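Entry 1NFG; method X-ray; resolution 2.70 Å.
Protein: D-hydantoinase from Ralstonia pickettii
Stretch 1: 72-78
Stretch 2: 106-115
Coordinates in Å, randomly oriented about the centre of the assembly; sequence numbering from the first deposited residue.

Stretch 1 72-78: TFATATV
Stretch 2 (106-115) KWDGMAGGKS

A single aromatic side chain, Phe 73, supplies most of the surface the first stretch buries, and no hydrogen bond crosses between the stretches. Its ring receives the methyl of Ala 111 over one face: Ala 111 CB lies 3.6 Å from the ring centroid and 12° off the normal, a CH-pi contact. Near the ring plane, Phe 73 CE2 meets Trp 107 CD1 at 3.8 Å; the phenyl and the five-membered ring of Trp 107 have centroids 5.8 Å apart and planes at 79°, an oblique pair. Phe 73 CD1 also approaches Ser 115 OG to 3.0 Å, Phe 73 CB lies 3.4 Å from Met 110 O, and Phe 73 CD2 is 4.0 Å from Met 110 CB. The CA-to-CB bond of Phe 73 points toward the other stretch, with chi1 -130°, between wells, and chi2 -77°; Trp 107 is likewise off-well (chi1 -116°, chi2 -107°).

Helix 73-78 and helix 106-111 have N-to-C directions that differ by 60°, with axes 10.9 Å apart at closest approach. Register is set by CA pairs Phe 73-Ala 111 (5.8 Å) and Ala 74-Lys 114 (5.2 Å). Thr 72 (p, phi/psi -122/175) caps the first helix: its OG1 accepts from Thr 75 N at 3.2 Å and weakly from Ala 74 N at 3.3 Å, while Thr 72 N donates to Thr 75 OG1 at 2.6 Å.

Gly 112 (-37/122), just after the second helix, is the first residue to leave helical phi/psi; Gly 113 (62/16) has positive phi, which favours glycine. Lys 114 N returns to Ala 111 O at 2.7 Å, and Lys 114 O meets Ala 74 CA at 3.3 Å in a CA-H...O contact. The CA-to-CB bond of Lys 114 points sideways, and the chain (m, t, t, t) carries NZ to Gly 109 O of its own stretch, a weak bond at 3.2 Å. Thr 77 (p) donates from OG1 to Phe 73 O at 2.7 Å; Thr 77 OG1 also lies 3.6 Å from Ser 115 CA, and Thr 77 CG2 4.0 Å from Ser 115 CB.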

# COMPACT_ATOMS: atom_id res chain seq x y z
N THR A 72 23.63 9.80 -36.33
CA THR A 72 24.46 8.62 -36.55
C THR A 72 25.32 8.52 -35.31
O THR A 72 25.29 9.41 -34.46
CB THR A 72 25.38 8.78 -37.78
OG1 THR A 72 26.23 9.92 -37.60
CG2 THR A 72 24.55 8.95 -39.04
N PHE A 73 26.10 7.46 -35.20
CA PHE A 73 26.97 7.30 -34.05
C PHE A 73 27.92 8.50 -33.94
O PHE A 73 28.32 8.89 -32.84
CB PHE A 73 27.77 6.01 -34.19
CG PHE A 73 27.71 5.14 -32.98
CD1 PHE A 73 28.48 5.43 -31.86
CD2 PHE A 73 26.90 4.01 -32.96
CE1 PHE A 73 28.44 4.61 -30.73
CE2 PHE A 73 26.85 3.19 -31.85
CZ PHE A 73 27.62 3.48 -30.73
N ALA A 74 28.26 9.10 -35.07
CA ALA A 74 29.17 10.25 -35.10
C ALA A 74 28.50 11.56 -34.70
O ALA A 74 29.03 12.29 -33.86
CB ALA A 74 29.77 10.39 -36.48
N THR A 75 27.36 11.87 -35.29
CA THR A 75 26.66 13.11 -34.97
C THR A 75 26.15 13.15 -33.54
O THR A 75 26.11 14.21 -32.92
CB THR A 75 25.44 13.33 -35.90
OG1 THR A 75 24.60 12.17 -35.87
CG2 THR A 75 25.89 13.61 -37.31
N ALA A 76 25.75 12.00 -33.01
CA ALA A 76 25.23 11.95 -31.65
C ALA A 76 26.33 12.11 -30.60
O ALA A 76 26.22 12.95 -29.71
CB ALA A 76 24.48 10.64 -31.42
N THR A 77 27.39 11.30 -30.71
CA THR A 77 28.50 11.37 -29.76
C THR A 77 29.11 12.76 -29.70
O THR A 77 29.61 13.18 -28.66
CB THR A 77 29.61 10.35 -30.09
OG1 THR A 77 29.98 10.48 -31.47
CG2 THR A 77 29.13 8.93 -29.81
N VAL A 78 29.09 13.49 -30.81
CA VAL A 78 29.64 14.83 -30.79
C VAL A 78 28.73 15.70 -29.93
O VAL A 78 29.22 16.50 -29.12
CB VAL A 78 29.75 15.43 -32.23
CG1 VAL A 78 30.03 16.94 -32.16
CG2 VAL A 78 30.88 14.74 -32.98
N LYS A 106 27.66 -5.48 -36.51
CA LYS A 106 27.02 -4.37 -37.20
C LYS A 106 27.22 -3.07 -36.42
O LYS A 106 27.46 -2.01 -37.01
CB LYS A 106 25.53 -4.65 -37.37
CG LYS A 106 24.78 -3.54 -38.08
CD LYS A 106 23.34 -3.94 -38.32
CE LYS A 106 22.59 -2.89 -39.12
NZ LYS A 106 21.24 -3.38 -39.54
N TRP A 107 27.12 -3.17 -35.10
CA TRP A 107 27.29 -1.99 -34.25
C TRP A 107 28.72 -1.50 -34.34
O TRP A 107 28.96 -0.30 -34.53
CB TRP A 107 26.87 -2.30 -32.80
CG TRP A 107 25.68 -1.47 -32.39
CD1 TRP A 107 25.68 -0.41 -31.54
CD2 TRP A 107 24.37 -1.51 -32.97
NE1 TRP A 107 24.46 0.22 -31.56
CE2 TRP A 107 23.64 -0.43 -32.43
CE3 TRP A 107 23.74 -2.35 -33.90
CZ2 TRP A 107 22.31 -0.17 -32.79
CZ3 TRP A 107 22.42 -2.09 -34.26
CH2 TRP A 107 21.73 -1.00 -33.71
N ASP A 108 29.68 -2.41 -34.21
CA ASP A 108 31.08 -2.03 -34.32
C ASP A 108 31.29 -1.26 -35.63
O ASP A 108 32.02 -0.27 -35.68
CB ASP A 108 31.99 -3.25 -34.31
CG ASP A 108 32.06 -3.91 -32.95
OD1 ASP A 108 32.06 -3.18 -31.93
OD2 ASP A 108 32.13 -5.16 -32.89
N GLY A 109 30.62 -1.70 -36.69
CA GLY A 109 30.76 -1.01 -37.96
C GLY A 109 30.34 0.44 -37.83
O GLY A 109 30.97 1.33 -38.39
N MET A 110 29.26 0.67 -37.09
CA MET A 110 28.76 2.03 -36.91
C MET A 110 29.57 2.88 -35.93
O MET A 110 29.76 4.08 -36.15
CB MET A 110 27.31 1.98 -36.42
CG MET A 110 26.33 1.38 -37.40
SD MET A 110 24.69 1.17 -36.65
CE MET A 110 24.91 -0.46 -36.02
N ALA A 111 30.05 2.26 -34.85
CA ALA A 111 30.81 2.99 -33.84
C ALA A 111 32.31 3.13 -34.14
O ALA A 111 32.85 4.24 -34.11
CB ALA A 111 30.61 2.33 -32.48
N GLY A 112 32.96 2.00 -34.40
CA GLY A 112 34.38 1.99 -34.69
C GLY A 112 34.91 3.16 -35.50
O GLY A 112 34.45 3.42 -36.62
N GLY A 113 35.86 3.87 -34.92
CA GLY A 113 36.47 5.02 -35.58
C GLY A 113 35.53 6.16 -35.89
O GLY A 113 35.88 7.04 -36.67
N LYS A 114 34.34 6.18 -35.27
CA LYS A 114 33.39 7.26 -35.55
C LYS A 114 32.79 7.94 -34.32
O LYS A 114 32.14 8.98 -34.45
CB LYS A 114 32.26 6.73 -36.44
CG LYS A 114 32.76 5.89 -37.61
CD LYS A 114 31.60 5.40 -38.45
CE LYS A 114 32.04 4.31 -39.42
NZ LYS A 114 30.92 3.93 -40.32
N SER A 115 33.02 7.35 -33.15
CA SER A 115 32.50 7.90 -31.88
C SER A 115 33.40 8.97 -31.29
O SER A 115 34.58 8.72 -31.03
CB SER A 115 32.36 6.80 -30.84
OG SER A 115 31.41 5.84 -31.24